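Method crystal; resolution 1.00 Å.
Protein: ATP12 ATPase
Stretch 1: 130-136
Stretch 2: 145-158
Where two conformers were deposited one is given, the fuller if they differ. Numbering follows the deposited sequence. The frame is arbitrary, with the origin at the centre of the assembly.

Stretch 1 (130-136) ELRAPLR
Stretch 2, residues 145-158: PQDPVVLLKLRAEV

Residues 130-136 form an irregular segment that packs against 145-158, a loop leading into a helix that starts at Pro148. Together they bury 642 Å². Ala133 lies across from Val150, CA to CA 5.0 Å, and Arg136 across from Gln146, CA to CA 6.1 Å.

Glu130 makes no contact with 145-158. Leu131 (phi/psi -99/-4, rotamer m, t) points toward the helix. Its CD2 is 3.9 Å from Glu157 CD, and its CD1 is 4.3 Å from Leu154 CD2. Arg132 leaves helical geometry with positive phi (54/39). Its carbonyl turns to Lys153, with O 3.3 Å from Lys153 CD. Water 1 bridges them, donating to Arg132 O (2.7 Å from the water O) and accepting from Lys153 NZ (2.7 Å from the water O).

Ala133 (phi/psi -130/70) is buried. Its small CB fits against the helix, 3.7 Å from Leu154 CD2 and 4.1 Å from Val150 CG1. Val150 has chi1 170° (t). Pro134 (-72/114, C-gamma endo) sets CD 3.8 Å from Val150 CG2. Water 2 donates to Pro134 O and Gln146 OE1 and accepts from Asp147 N, so it ties the segment to the turn before the helix.

Leu135 (-86/148; m, t) starts sideways, but its end comes nearer. Leu135 CD2 is 3.9 Å from both Val150 CG1 and Leu154 CD1.

Arg136 (-86/144; m, t, t) has the largest covered area, 101 Å². Gln146 (m, m) folds its amide back to pair with the Arg136 backbone. Arg136 N donates to Gln146 OE1 at 2.8 Å, and Gln146 NE2 donates to Arg136 O at 2.9 Å. Both bonds are nearly straight. Arg136 NH1 also donates to Pro145 O at 2.8 Å, near the guanidinium plane. Asp147 N lies over one face. Asp147 (chi1 t) caps the helix, its OD1 accepting from Val149 N at 3.0 Å.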

# COMPACT_ATOMS: atom_id res chain seq x y z
N GLU A 130 -9.59 -14.37 -11.99
CA GLU A 130 -10.30 -13.15 -11.64
C GLU A 130 -9.96 -11.99 -12.55
O GLU A 130 -10.83 -11.21 -13.01
CB GLU A 130 -10.10 -12.75 -10.16
CG GLU A 130 -10.87 -11.46 -9.93
CD GLU A 130 -11.13 -11.01 -8.51
OE1 GLU A 130 -11.38 -11.90 -7.65
OE2 GLU A 130 -11.11 -9.80 -8.13
N LEU A 131 -8.67 -11.79 -12.80
CA LEU A 131 -8.15 -10.69 -13.58
C LEU A 131 -7.85 -11.04 -15.01
O LEU A 131 -7.45 -10.16 -15.80
CB LEU A 131 -6.92 -10.07 -12.94
CG LEU A 131 -7.03 -9.67 -11.47
CD1 LEU A 131 -5.71 -9.13 -10.99
CD2 LEU A 131 -8.17 -8.71 -11.31
N ARG A 132 -8.00 -12.31 -15.40
CA ARG A 132 -7.65 -12.78 -16.74
C ARG A 132 -6.20 -12.41 -17.03
O ARG A 132 -5.82 -12.02 -18.15
CB ARG A 132 -8.65 -12.30 -17.80
CG ARG A 132 -10.13 -12.52 -17.48
CD ARG A 132 -10.42 -13.94 -17.12
NE ARG A 132 -11.72 -14.43 -17.65
CZ ARG A 132 -12.33 -15.45 -17.02
NH1 ARG A 132 -11.71 -15.97 -15.97
NH2 ARG A 132 -13.48 -15.92 -17.47
N ALA A 133 -5.33 -12.52 -16.02
CA ALA A 133 -3.93 -12.11 -16.09
C ALA A 133 -3.01 -13.20 -15.62
O ALA A 133 -2.40 -13.13 -14.55
CB ALA A 133 -3.74 -10.83 -15.31
N PRO A 134 -2.89 -14.27 -16.41
CA PRO A 134 -2.00 -15.40 -16.05
C PRO A 134 -0.55 -15.02 -16.21
O PRO A 134 0.01 -14.83 -17.33
CB PRO A 134 -2.42 -16.52 -17.06
CG PRO A 134 -2.92 -15.77 -18.25
CD PRO A 134 -3.64 -14.59 -17.63
N LEU A 135 0.18 -14.97 -15.08
CA LEU A 135 1.61 -14.72 -15.15
C LEU A 135 2.37 -16.02 -15.37
O LEU A 135 2.01 -17.06 -14.87
CB LEU A 135 2.15 -14.14 -13.84
CG LEU A 135 1.74 -12.72 -13.52
CD1 LEU A 135 2.39 -12.27 -12.23
CD2 LEU A 135 2.14 -11.76 -14.67
N ARG A 136 3.47 -15.87 -16.08
CA ARG A 136 4.45 -16.93 -16.23
C ARG A 136 5.40 -16.87 -15.05
O ARG A 136 5.73 -15.77 -14.56
CB ARG A 136 5.17 -16.75 -17.56
CG ARG A 136 4.27 -16.83 -18.82
CD ARG A 136 5.03 -16.43 -20.06
NE ARG A 136 4.15 -16.50 -21.24
CZ ARG A 136 4.43 -15.84 -22.37
NH1 ARG A 136 5.53 -15.09 -22.43
NH2 ARG A 136 3.61 -15.95 -23.41
N PRO A 145 9.84 -13.89 -20.27
CA PRO A 145 9.07 -12.64 -20.44
C PRO A 145 7.59 -12.92 -20.18
O PRO A 145 7.13 -14.05 -20.38
CB PRO A 145 9.33 -12.27 -21.88
CG PRO A 145 9.39 -13.60 -22.56
CD PRO A 145 10.07 -14.55 -21.54
N GLN A 146 6.85 -11.91 -19.79
CA GLN A 146 5.40 -12.03 -19.69
C GLN A 146 4.73 -11.80 -21.04
O GLN A 146 5.25 -11.10 -21.91
CB GLN A 146 4.87 -11.05 -18.65
CG GLN A 146 5.45 -11.29 -17.26
CD GLN A 146 5.22 -12.69 -16.72
OE1 GLN A 146 4.16 -13.31 -16.96
NE2 GLN A 146 6.17 -13.23 -15.98
N ASP A 147 3.56 -12.38 -21.21
CA ASP A 147 2.73 -12.15 -22.39
C ASP A 147 2.40 -10.66 -22.46
O ASP A 147 1.88 -10.12 -21.48
CB ASP A 147 1.46 -12.98 -22.27
CG ASP A 147 0.50 -12.88 -23.43
OD1 ASP A 147 0.59 -12.01 -24.29
OD2 ASP A 147 -0.41 -13.72 -23.43
N PRO A 148 2.64 -9.96 -23.58
CA PRO A 148 2.26 -8.55 -23.68
C PRO A 148 0.82 -8.26 -23.37
O PRO A 148 0.48 -7.19 -22.87
CB PRO A 148 2.56 -8.28 -25.18
CG PRO A 148 3.57 -9.26 -25.63
CD PRO A 148 3.32 -10.48 -24.81
N VAL A 149 -0.09 -9.20 -23.68
CA VAL A 149 -1.49 -9.00 -23.37
C VAL A 149 -1.75 -9.04 -21.85
O VAL A 149 -2.57 -8.29 -21.35
CB VAL A 149 -2.34 -10.05 -24.09
CG1 VAL A 149 -3.78 -10.09 -23.62
CG2 VAL A 149 -2.30 -9.75 -25.61
N VAL A 150 -1.03 -9.89 -21.14
CA VAL A 150 -1.16 -9.95 -19.68
C VAL A 150 -0.64 -8.66 -19.06
O VAL A 150 -1.22 -8.10 -18.14
CB VAL A 150 -0.47 -11.20 -19.13
CG1 VAL A 150 -0.38 -11.15 -17.59
CG2 VAL A 150 -1.23 -12.44 -19.59
N LEU A 151 0.50 -8.16 -19.59
CA LEU A 151 1.03 -6.87 -19.09
C LEU A 151 0.02 -5.74 -19.31
O LEU A 151 -0.18 -4.89 -18.46
CB LEU A 151 2.38 -6.56 -19.74
CG LEU A 151 3.52 -7.55 -19.37
CD1 LEU A 151 4.76 -7.15 -20.14
CD2 LEU A 151 3.79 -7.60 -17.89
N LEU A 152 -0.63 -5.73 -20.48
CA LEU A 152 -1.70 -4.79 -20.77
C LEU A 152 -2.81 -4.90 -19.72
O LEU A 152 -3.28 -3.91 -19.13
CB LEU A 152 -2.26 -5.02 -22.19
CG LEU A 152 -3.44 -4.24 -22.73
CD1 LEU A 152 -3.52 -4.39 -24.25
CD2 LEU A 152 -4.79 -4.70 -22.16
N LYS A 153 -3.30 -6.11 -19.51
CA LYS A 153 -4.42 -6.29 -18.58
C LYS A 153 -4.07 -5.77 -17.21
O LYS A 153 -4.92 -5.15 -16.54
CB LYS A 153 -4.84 -7.75 -18.53
CG LYS A 153 -5.54 -8.18 -19.84
CD LYS A 153 -6.51 -9.28 -19.77
CE LYS A 153 -7.21 -9.46 -21.10
NZ LYS A 153 -7.35 -10.82 -21.70
N LEU A 154 -2.85 -6.01 -16.75
CA LEU A 154 -2.45 -5.56 -15.41
C LEU A 154 -2.30 -4.04 -15.37
O LEU A 154 -2.69 -3.40 -14.39
CB LEU A 154 -1.20 -6.30 -14.99
CG LEU A 154 -1.42 -7.78 -14.67
CD1 LEU A 154 -0.11 -8.52 -14.52
CD2 LEU A 154 -2.30 -7.98 -13.43
N ARG A 155 -1.77 -3.43 -16.43
CA ARG A 155 -1.75 -1.97 -16.57
C ARG A 155 -3.15 -1.41 -16.46
O ARG A 155 -3.40 -0.41 -15.75
CB ARG A 155 -1.14 -1.49 -17.90
CG ARG A 155 0.37 -1.38 -17.95
CD ARG A 155 0.89 -0.11 -17.24
NE ARG A 155 2.31 0.08 -17.56
CZ ARG A 155 2.74 0.66 -18.67
NH1 ARG A 155 4.06 0.75 -18.86
NH2 ARG A 155 1.92 1.17 -19.58
N ALA A 156 -4.09 -2.02 -17.19
CA ALA A 156 -5.45 -1.49 -17.22
C ALA A 156 -6.11 -1.61 -15.86
O ALA A 156 -6.86 -0.70 -15.45
CB ALA A 156 -6.27 -2.22 -18.29
N GLU A 157 -5.87 -2.68 -15.15
CA GLU A 157 -6.43 -2.88 -13.83
C GLU A 157 -5.99 -1.76 -12.91
O GLU A 157 -6.80 -1.15 -12.19
CB GLU A 157 -6.04 -4.26 -13.28
CG GLU A 157 -6.69 -4.55 -11.96
CD GLU A 157 -8.17 -4.88 -12.05
OE1 GLU A 157 -8.68 -5.17 -13.13
OE2 GLU A 157 -8.83 -4.84 -10.97
N VAL A 158 -4.70 -1.45 -12.88
CA VAL A 158 -4.18 -0.39 -12.01
C VAL A 158 -4.72 0.99 -12.42
O VAL A 158 -5.09 1.81 -11.59
CB VAL A 158 -2.64 -0.43 -11.98
CG1 VAL A 158 -2.09 0.74 -11.19
CG2 VAL A 158 -2.15 -1.74 -11.39
O HOH W 1 -5.14 -12.05 -20.74
O HOH W 2 2.26 -13.51 -18.90